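Local atomic coordinates of aromatic-L-amino-acid decarboxylase (Catharanthus roseus, PDB entry 6EEW), a protein that decarboxylates L-tryptophan to tryptamine and 5-hydroxy-L-tryptophan to serotonin, using pyridoxal 5'-phosphate as cofactor and working as a homodimer. Residues Thr267-Asn278 with Tyr303-Asp311; Cys173-Glu184 with His336-Thr344. All blocks are in the same frame, centred on the assembly; numbering follows the deposited sequence.

In the fold
Both contacts belong to the large pyridoxal-phosphate-binding domain of a group II decarboxylase, built round a mixed seven-stranded sheet; in each, a helix that packs against the sheet (270-280 or 167-186) meets a second segment, a loop in interaction 1 and helix 335-341 in interaction 2. Along the chain, interaction 1 is nested inside the loop closed by interaction 2: helix 167-186 comes first, then helix 270-280 and the loop before strand 312-315, and last helix 335-341. Their centres lie 21 Å apart. Strand 283-287 is common ground, since side chains of both 267-278 and 173-184 rest on it. Interaction 1 stays within one subunit, away from the annotated sites, whereas interaction 2 reaches the second subunit and adjoins Y348, which binds L-tryptophan.

Interaction 1: residues Thr267-Asn278 with Tyr303-Asp311; sequences TDPVDSLSEIAN and YLDGIERVD
The hydroxyl OG of S274 is gripped from two directions: it donates to V270 O one turn back in its own helix, 2.7 Å away, and accepts from R309 NE at 3.1 Å. Serine suits the place because OG, set between backbone N and carbonyl carbon (chi1 61°), can reach back to V270 O while still facing the arginine. The R309 chain bends at chi3, bringing NH2 to D271 O at 2.8 Å with a bent N-H...O angle of 139°. E275 OE1 hangs over one guanidinium face, a long salt bridge of charge alone. With an alanine here, D271 O and S274 OG would probably both lose their arginine donor, and E275 its nearby positive charge. The backbones come nearest at G306, whose CA lies 4.4 Å from that of D271: with phi at 92° in a type II turn, a CB would run into D271 CA and jam against the preceding carbonyl oxygen. V270 CG1 meets V310 CG2 at 3.9 Å, V270 also rests on V286, and a water joins V270 N to Y303 O. Helix 270-280 thus packs on the loop leading into strand 312-315, beside parallel strand 283-287 in the alpha/beta large domain typical of these pyridoxal-phosphate enzymes.

Interaction 2: residues Cys173-Glu184 with His336-Thr344; sequences CTIIAARERALE and HLLLRALTT
A341 CB presses onto the backbone of A177, 3.3 Å from A177 CA, closer than two carbons normally come, with the two CB atoms 3.9 Å apart. Alanine suits both positions, since with nothing beyond CB the backbones can come this close; the axes of 173-184 and 336-341 approach within 8.2 Å and cross at 84°. Around this centre I176 CG2 packs on A341 CB, and L338 CD1 reaches C173 CB at 4.0 Å; its CG anti to the backbone N (chi1 -179°) carries CD1 there. C173 SG meets L342 CD2 just past the helix end. Such crossed packing sets helix 335-341 across helix 167-186, which in turn lies on the central sheet of the large domain, A177 and R181 touching W283. Further out, the methyl L337 CD1 lies 3.7 Å from R181 NH1, and E180 offers its aliphatic CG to A341. At the polar edge R340 holds E184 OE1 side-on with two nitrogens, NH2 at 3.0 Å and NE at 3.3 Å. The oxygen lies in the guanidinium plane, although the carboxylate is turned 72° from it. R340 NH1 also bonds L349 O, while R340 O accepts from K211 NZ of the second subunit.

Interaction 1: residues Thr267-Asn278 with Tyr303-Asp311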
loop_
_atom_site.group_PDB
_atom_site.type_symbol
_atom_site.label_atom_id
_atom_site.label_comp_id
_atom_site.label_asym_id
_atom_site.label_seq_id
_atom_site.Cartn_x
_atom_site.Cartn_y
_atom_site.Cartn_z
ATOM N N THR A 267 7.060 -23.410 12.507
ATOM C CA THR A 267 7.912 -23.366 11.321
ATOM C C THR A 267 7.566 -24.531 10.409
ATOM O O THR A 267 7.708 -25.695 10.804
ATOM C CB THR A 267 9.403 -23.423 11.697
ATOM O OG1 THR A 267 9.635 -24.539 12.560
ATOM C CG2 THR A 267 9.859 -22.173 12.411
ATOM N N ASP A 268 7.122 -24.225 9.214
ATOM C CA ASP A 268 6.913 -25.292 8.248
ATOM C C ASP A 268 8.238 -25.657 7.601
ATOM O O ASP A 268 9.037 -24.767 7.296
ATOM C CB ASP A 268 5.911 -24.865 7.180
ATOM C CG ASP A 268 4.558 -24.514 7.758
ATOM O OD1 ASP A 268 4.071 -25.269 8.629
ATOM O OD2 ASP A 268 3.996 -23.470 7.352
ATOM N N PRO A 269 8.488 -26.949 7.358
ATOM C CA PRO A 269 9.810 -27.372 6.869
ATOM C C PRO A 269 9.940 -27.086 5.381
ATOM O O PRO A 269 9.360 -27.785 4.545
ATOM C CB PRO A 269 9.829 -28.880 7.179
ATOM C CG PRO A 269 8.395 -29.292 7.098
ATOM C CD PRO A 269 7.581 -28.089 7.565
ATOM N N VAL A 270 10.707 -26.047 5.048
ATOM C CA VAL A 270 10.845 -25.643 3.652
ATOM C C VAL A 270 11.442 -26.765 2.813
ATOM O O VAL A 270 10.995 -27.021 1.689
ATOM C CB VAL A 270 11.688 -24.358 3.551
ATOM C CG1 VAL A 270 12.083 -24.108 2.114
ATOM C CG2 VAL A 270 10.911 -23.170 4.108
ATOM N N ASP A 271 12.446 -27.464 3.350
ATOM C CA ASP A 271 13.215 -28.414 2.546
ATOM C C ASP A 271 12.352 -29.569 2.049
ATOM O O ASP A 271 12.423 -29.933 0.870
ATOM C CB ASP A 271 14.419 -28.933 3.341
ATOM C CG ASP A 271 14.059 -29.310 4.760
ATOM O OD1 ASP A 271 12.843 -29.292 5.074
ATOM O OD2 ASP A 271 14.987 -29.593 5.562
ATOM N N SER A 272 11.552 -30.183 2.931
ATOM C CA SER A 272 10.706 -31.303 2.498
ATOM C C SER A 272 9.471 -30.837 1.720
ATOM O O SER A 272 9.086 -31.453 0.705
ATOM C CB SER A 272 10.277 -32.132 3.707
ATOM O OG SER A 272 9.682 -31.314 4.695
ATOM N N LEU A 273 8.834 -29.752 2.189
ATOM C CA LEU A 273 7.618 -29.274 1.541
ATOM C C LEU A 273 7.894 -28.813 0.121
ATOM O O LEU A 273 7.076 -29.034 -0.776
ATOM C CB LEU A 273 6.985 -28.142 2.352
ATOM C CG LEU A 273 6.453 -28.503 3.734
ATOM C CD1 LEU A 273 5.896 -27.271 4.422
ATOM C CD2 LEU A 273 5.400 -29.596 3.636
ATOM N N SER A 274 9.025 -28.152 -0.102
ATOM C CA SER A 274 9.318 -27.678 -1.448
ATOM C C SER A 274 9.569 -28.844 -2.384
ATOM O O SER A 274 9.197 -28.795 -3.561
ATOM C CB SER A 274 10.515 -26.730 -1.430
ATOM O OG SER A 274 11.669 -27.389 -0.940
ATOM N N GLU A 275 10.226 -29.893 -1.884
ATOM C CA GLU A 275 10.365 -31.113 -2.667
ATOM C C GLU A 275 9.002 -31.618 -3.111
ATOM O O GLU A 275 8.826 -32.045 -4.262
ATOM C CB GLU A 275 11.096 -32.178 -1.847
ATOM C CG GLU A 275 11.671 -33.304 -2.684
ATOM C CD GLU A 275 12.773 -32.838 -3.620
ATOM O OE1 GLU A 275 13.919 -32.646 -3.151
ATOM O OE2 GLU A 275 12.487 -32.657 -4.825
ATOM N N ILE A 276 8.014 -31.553 -2.213
ATOM C CA ILE A 276 6.667 -31.979 -2.596
ATOM C C ILE A 276 6.069 -31.009 -3.623
ATOM O O ILE A 276 5.463 -31.422 -4.621
ATOM C CB ILE A 276 5.772 -32.103 -1.354
ATOM C CG1 ILE A 276 6.300 -33.191 -0.431
ATOM C CG2 ILE A 276 4.375 -32.500 -1.770
ATOM C CD1 ILE A 276 5.572 -33.261 0.881
ATOM N N ALA A 277 6.253 -29.709 -3.415
ATOM C CA ALA A 277 5.706 -28.747 -4.371
ATOM C C ALA A 277 6.253 -29.035 -5.762
ATOM O O ALA A 277 5.495 -29.134 -6.737
ATOM C CB ALA A 277 6.020 -27.320 -3.937
ATOM N N ASN A 278 7.577 -29.213 -5.857
ATOM C CA ASN A 278 8.194 -29.562 -7.131
ATOM C C ASN A 278 7.582 -30.829 -7.701
ATOM O O ASN A 278 7.255 -30.887 -8.892
ATOM C CB ASN A 278 9.704 -29.736 -6.970
ATOM C CG ASN A 278 10.431 -28.427 -6.762
ATOM O OD1 ASN A 278 10.380 -27.834 -5.684
ATOM N ND2 ASN A 278 11.135 -27.975 -7.794
ATOM N N TYR A 303 16.772 -22.446 8.341
ATOM C CA TYR A 303 15.342 -22.453 8.077
ATOM C C TYR A 303 15.022 -22.258 6.599
ATOM O O TYR A 303 13.899 -22.542 6.180
ATOM C CB TYR A 303 14.636 -21.400 8.914
ATOM C CG TYR A 303 14.352 -21.852 10.326
ATOM C CD1 TYR A 303 13.567 -22.956 10.576
ATOM C CD2 TYR A 303 14.846 -21.139 11.418
ATOM C CE1 TYR A 303 13.289 -23.365 11.867
ATOM C CE2 TYR A 303 14.562 -21.521 12.711
ATOM C CZ TYR A 303 13.786 -22.641 12.934
ATOM O OH TYR A 303 13.509 -23.038 14.225
ATOM N N LEU A 304 15.953 -21.724 5.813
ATOM C CA LEU A 304 15.740 -21.576 4.380
ATOM C C LEU A 304 16.403 -22.674 3.561
ATOM O O LEU A 304 16.488 -22.542 2.338
ATOM C CB LEU A 304 16.239 -20.214 3.897
ATOM C CG LEU A 304 15.452 -19.006 4.395
ATOM C CD1 LEU A 304 16.067 -17.724 3.873
ATOM C CD2 LEU A 304 13.992 -19.100 3.992
ATOM N N ASP A 305 16.908 -23.733 4.193
ATOM C CA ASP A 305 17.471 -24.819 3.403
ATOM C C ASP A 305 16.402 -25.340 2.451
ATOM O O ASP A 305 15.280 -25.641 2.869
ATOM C CB ASP A 305 17.989 -25.949 4.305
ATOM C CG ASP A 305 19.323 -25.614 4.981
ATOM O OD1 ASP A 305 19.953 -24.586 4.636
ATOM O OD2 ASP A 305 19.743 -26.399 5.861
ATOM N N GLY A 306 16.772 -25.501 1.178
ATOM C CA GLY A 306 15.829 -25.837 0.128
ATOM C C GLY A 306 15.209 -24.664 -0.607
ATOM O O GLY A 306 14.442 -24.882 -1.554
ATOM N N ILE A 307 15.533 -23.424 -0.234
ATOM C CA ILE A 307 14.910 -22.271 -0.875
ATOM C C ILE A 307 15.116 -22.275 -2.383
ATOM O O ILE A 307 14.366 -21.617 -3.112
ATOM C CB ILE A 307 15.430 -20.968 -0.247
ATOM C CG1 ILE A 307 14.607 -19.759 -0.731
ATOM C CG2 ILE A 307 16.916 -20.792 -0.543
ATOM C CD1 ILE A 307 13.156 -19.750 -0.267
ATOM N N GLU A 308 16.130 -22.992 -2.875
ATOM C CA GLU A 308 16.347 -23.046 -4.317
ATOM C C GLU A 308 15.223 -23.767 -5.052
ATOM O O GLU A 308 15.029 -23.520 -6.246
ATOM C CB GLU A 308 17.698 -23.693 -4.632
ATOM C CG GLU A 308 17.877 -25.110 -4.116
ATOM C CD GLU A 308 18.477 -25.135 -2.716
ATOM O OE1 GLU A 308 18.549 -24.062 -2.073
ATOM O OE2 GLU A 308 18.898 -26.224 -2.261
ATOM N N ARG A 309 14.465 -24.627 -4.374
ATOM C CA ARG A 309 13.336 -25.292 -5.012
ATOM C C ARG A 309 12.053 -24.478 -4.927
ATOM O O ARG A 309 11.041 -24.872 -5.524
ATOM C CB ARG A 309 13.083 -26.658 -4.373
ATOM C CG ARG A 309 14.146 -27.692 -4.636
ATOM C CD ARG A 309 13.737 -29.037 -4.040
ATOM N NE ARG A 309 13.724 -29.001 -2.579
ATOM C CZ ARG A 309 14.797 -29.200 -1.820
ATOM N NH1 ARG A 309 15.976 -29.433 -2.385
ATOM N NH2 ARG A 309 14.702 -29.154 -0.494
ATOM N N VAL A 310 12.077 -23.375 -4.215
ATOM C CA VAL A 310 10.883 -22.640 -3.838
ATOM C C VAL A 310 10.515 -21.627 -4.912
ATOM O O VAL A 310 11.364 -21.101 -5.640
ATOM C CB VAL A 310 11.093 -21.976 -2.465
ATOM C CG1 VAL A 310 10.181 -20.776 -2.323
ATOM C CG2 VAL A 310 10.768 -22.986 -1.387
ATOM N N ASP A 311 9.217 -21.358 -5.020
ATOM C CA ASP A 311 8.760 -20.457 -6.065
ATOM C C ASP A 311 8.837 -19.001 -5.634
ATOM O O ASP A 311 9.368 -18.166 -6.370
ATOM C CB ASP A 311 7.332 -20.802 -6.451
ATOM C CG ASP A 311 7.224 -22.161 -7.049
ATOM O OD1 ASP A 311 7.737 -22.367 -8.173
ATOM O OD2 ASP A 311 6.631 -23.028 -6.381
HETATM O O HOH W 1 12.499 -24.497 7.227
#

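Interaction 2: residues Cys173-Glu184 with His336-Thr344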
loop_
_atom_site.group_PDB
_atom_site.type_symbol
_atom_site.label_atom_id
_atom_site.label_comp_id
_atom_site.label_asym_id
_atom_site.label_seq_id
_atom_site.Cartn_x
_atom_site.Cartn_y
_atom_site.Cartn_z
ATOM N N CYS A 173 -0.460 -11.691 -4.950
ATOM C CA CYS A 173 0.187 -11.633 -6.257
ATOM C C CYS A 173 0.740 -12.999 -6.662
ATOM O O CYS A 173 0.538 -13.448 -7.801
ATOM C CB CYS A 173 1.268 -10.545 -6.250
ATOM S SG CYS A 173 0.552 -8.809 -6.411
ATOM N N THR A 174 1.430 -13.689 -5.744
ATOM C CA THR A 174 1.969 -14.989 -6.148
ATOM C C THR A 174 0.859 -15.990 -6.408
ATOM O O THR A 174 0.972 -16.821 -7.323
ATOM C CB THR A 174 2.969 -15.536 -5.112
ATOM O OG1 THR A 174 2.296 -15.871 -3.888
ATOM C CG2 THR A 174 4.056 -14.524 -4.855
ATOM N N ILE A 175 -0.232 -15.909 -5.648
ATOM C CA ILE A 175 -1.379 -16.783 -5.886
ATOM C C ILE A 175 -1.981 -16.521 -7.262
ATOM O O ILE A 175 -2.383 -17.454 -7.969
ATOM C CB ILE A 175 -2.444 -16.588 -4.793
ATOM C CG1 ILE A 175 -1.882 -16.900 -3.415
ATOM C CG2 ILE A 175 -3.667 -17.445 -5.086
ATOM C CD1 ILE A 175 -2.940 -16.793 -2.318
ATOM N N ILE A 176 -2.084 -15.251 -7.654
ATOM C CA ILE A 176 -2.660 -14.966 -8.967
ATOM C C ILE A 176 -1.721 -15.448 -10.066
ATOM O O ILE A 176 -2.162 -15.981 -11.091
ATOM C CB ILE A 176 -2.978 -13.467 -9.123
ATOM C CG1 ILE A 176 -4.163 -13.066 -8.234
ATOM C CG2 ILE A 176 -3.256 -13.158 -10.590
ATOM C CD1 ILE A 176 -4.477 -11.607 -8.241
ATOM N N ALA A 177 -0.413 -15.269 -9.874
ATOM C CA ALA A 177 0.559 -15.785 -10.835
ATOM C C ALA A 177 0.385 -17.287 -11.037
ATOM O O ALA A 177 0.322 -17.778 -12.173
ATOM C CB ALA A 177 1.982 -15.459 -10.366
ATOM N N ALA A 178 0.300 -18.036 -9.940
ATOM C CA ALA A 178 0.098 -19.476 -10.056
ATOM C C ALA A 178 -1.222 -19.792 -10.753
ATOM O O ALA A 178 -1.288 -20.670 -11.634
ATOM C CB ALA A 178 0.149 -20.124 -8.673
ATOM N N ARG A 179 -2.296 -19.101 -10.340
ATOM C CA ARG A 179 -3.612 -19.294 -10.948
ATOM C C ARG A 179 -3.559 -19.086 -12.452
ATOM O O ARG A 179 -4.120 -19.872 -13.219
ATOM C CB ARG A 179 -4.632 -18.340 -10.318
ATOM C CG ARG A 179 -6.072 -18.483 -10.870
ATOM C CD ARG A 179 -6.912 -17.220 -10.568
ATOM N NE ARG A 179 -6.516 -16.108 -11.432
ATOM C CZ ARG A 179 -6.815 -14.833 -11.213
ATOM N NH1 ARG A 179 -7.513 -14.479 -10.138
ATOM N NH2 ARG A 179 -6.387 -13.905 -12.056
ATOM N N GLU A 180 -2.892 -18.025 -12.892
ATOM C CA GLU A 180 -2.877 -17.715 -14.314
ATOM C C GLU A 180 -2.015 -18.709 -15.081
ATOM O O GLU A 180 -2.324 -19.040 -16.226
ATOM C CB GLU A 180 -2.415 -16.280 -14.553
ATOM C CG GLU A 180 -3.491 -15.216 -14.304
ATOM C CD GLU A 180 -4.784 -15.416 -15.110
ATOM O OE1 GLU A 180 -4.722 -15.812 -16.302
ATOM O OE2 GLU A 180 -5.875 -15.184 -14.538
ATOM N N ARG A 181 -0.916 -19.186 -14.490
ATOM C CA ARG A 181 -0.178 -20.262 -15.151
ATOM C C ARG A 181 -1.109 -21.434 -15.436
ATOM O O ARG A 181 -1.185 -21.944 -16.572
ATOM C CB ARG A 181 1.000 -20.719 -14.296
ATOM C CG ARG A 181 1.763 -21.861 -14.944
ATOM C CD ARG A 181 3.013 -22.240 -14.192
ATOM N NE ARG A 181 2.748 -22.686 -12.832
ATOM C CZ ARG A 181 3.721 -22.924 -11.958
ATOM N NH1 ARG A 181 4.978 -22.744 -12.328
ATOM N NH2 ARG A 181 3.449 -23.331 -10.724
ATOM N N ALA A 182 -1.872 -21.839 -14.419
ATOM C CA ALA A 182 -2.833 -22.921 -14.627
ATOM C C ALA A 182 -3.864 -22.559 -15.698
ATOM O O ALA A 182 -4.116 -23.349 -16.608
ATOM C CB ALA A 182 -3.525 -23.282 -13.310
ATOM N N LEU A 183 -4.459 -21.360 -15.618
ATOM C CA LEU A 183 -5.556 -21.015 -16.531
ATOM C C LEU A 183 -5.077 -20.910 -17.975
ATOM O O LEU A 183 -5.814 -21.249 -18.905
ATOM C CB LEU A 183 -6.227 -19.710 -16.113
ATOM C CG LEU A 183 -6.908 -19.655 -14.742
ATOM C CD1 LEU A 183 -7.551 -18.276 -14.524
ATOM C CD2 LEU A 183 -7.906 -20.792 -14.537
ATOM N N GLU A 184 -3.865 -20.404 -18.194
ATOM C CA GLU A 184 -3.339 -20.390 -19.552
ATOM C C GLU A 184 -3.064 -21.809 -20.039
ATOM O O GLU A 184 -3.226 -22.090 -21.235
ATOM C CB GLU A 184 -2.071 -19.531 -19.636
ATOM C CG GLU A 184 -2.274 -18.038 -19.410
ATOM C CD GLU A 184 -1.006 -17.237 -19.675
ATOM O OE1 GLU A 184 -0.101 -17.759 -20.363
ATOM O OE2 GLU A 184 -0.898 -16.094 -19.176
ATOM N N HIS A 336 8.699 -13.643 -14.968
ATOM C CA HIS A 336 7.808 -13.612 -16.120
ATOM C C HIS A 336 6.452 -14.237 -15.804
ATOM O O HIS A 336 5.436 -13.827 -16.374
ATOM C CB HIS A 336 8.456 -14.301 -17.318
ATOM C CG HIS A 336 8.450 -15.794 -17.225
ATOM N ND1 HIS A 336 7.575 -16.582 -17.942
ATOM C CD2 HIS A 336 9.212 -16.642 -16.495
ATOM C CE1 HIS A 336 7.797 -17.854 -17.655
ATOM N NE2 HIS A 336 8.787 -17.916 -16.782
ATOM N N LEU A 337 6.395 -15.206 -14.889
ATOM C CA LEU A 337 5.082 -15.724 -14.518
ATOM C C LEU A 337 4.284 -14.672 -13.768
ATOM O O LEU A 337 3.090 -14.483 -14.032
ATOM C CB LEU A 337 5.223 -16.983 -13.669
ATOM C CG LEU A 337 5.846 -18.213 -14.307
ATOM C CD1 LEU A 337 6.060 -19.283 -13.241
ATOM C CD2 LEU A 337 4.949 -18.743 -15.419
ATOM N N LEU A 338 4.944 -13.929 -12.873
ATOM C CA LEU A 338 4.277 -12.833 -12.174
ATOM C C LEU A 338 3.810 -11.760 -13.146
ATOM O O LEU A 338 2.681 -11.269 -13.058
ATOM C CB LEU A 338 5.218 -12.211 -11.152
ATOM C CG LEU A 338 4.606 -11.065 -10.342
ATOM C CD1 LEU A 338 3.550 -11.607 -9.384
ATOM C CD2 LEU A 338 5.689 -10.264 -9.620
ATOM N N LEU A 339 4.699 -11.345 -14.042
ATOM C CA LEU A 339 4.387 -10.301 -15.002
ATOM C C LEU A 339 3.223 -10.707 -15.902
ATOM O O LEU A 339 2.259 -9.950 -16.063
ATOM C CB LEU A 339 5.643 -9.982 -15.810
ATOM C CG LEU A 339 6.471 -8.874 -15.171
ATOM C CD1 LEU A 339 6.440 -9.016 -13.661
ATOM C CD2 LEU A 339 7.894 -8.891 -15.683
ATOM N N ARG A 340 3.263 -11.923 -16.461
ATOM C CA ARG A 340 2.128 -12.386 -17.248
ATOM C C ARG A 340 0.857 -12.293 -16.432
ATOM O O ARG A 340 -0.192 -11.858 -16.930
ATOM C CB ARG A 340 2.355 -13.823 -17.714
ATOM C CG ARG A 340 3.451 -13.941 -18.732
ATOM C CD ARG A 340 3.590 -15.343 -19.251
ATOM N NE ARG A 340 2.480 -15.753 -20.099
ATOM C CZ ARG A 340 2.380 -15.403 -21.374
ATOM N NH1 ARG A 340 3.302 -14.614 -21.910
ATOM N NH2 ARG A 340 1.363 -15.827 -22.110
ATOM N N ALA A 341 0.936 -12.684 -15.157
ATOM C CA ALA A 341 -0.269 -12.715 -14.339
ATOM C C ALA A 341 -0.865 -11.323 -14.160
ATOM O O ALA A 341 -2.090 -11.168 -14.147
ATOM C CB ALA A 341 0.044 -13.331 -12.977
ATOM N N LEU A 342 -0.019 -10.296 -14.041
ATOM C CA LEU A 342 -0.453 -8.974 -13.598
ATOM C C LEU A 342 -0.677 -7.992 -14.747
ATOM O O LEU A 342 -0.614 -6.775 -14.540
ATOM C CB LEU A 342 0.562 -8.392 -12.612
ATOM C CG LEU A 342 0.318 -8.643 -11.126
ATOM C CD1 LEU A 342 -0.238 -10.054 -10.898
ATOM C CD2 LEU A 342 1.609 -8.439 -10.346
ATOM N N THR A 343 -0.958 -8.479 -15.951
ATOM C CA THR A 343 -1.227 -7.574 -17.059
ATOM C C THR A 343 -2.249 -8.206 -17.982
ATOM O O THR A 343 -2.456 -9.421 -17.974
ATOM C CB THR A 343 0.039 -7.243 -17.856
ATOM O OG1 THR A 343 -0.280 -6.283 -18.869
ATOM C CG2 THR A 343 0.567 -8.488 -18.533
ATOM N N THR A 344 -2.946 -7.354 -18.735
ATOM C CA THR A 344 -3.824 -7.824 -19.793
ATOM C C THR A 344 -3.242 -7.549 -21.174
ATOM O O THR A 344 -3.855 -7.924 -22.179
ATOM C CB THR A 344 -5.226 -7.209 -19.665
ATOM O OG1 THR A 344 -5.136 -5.794 -19.439
ATOM C CG2 THR A 344 -5.997 -7.857 -18.523
#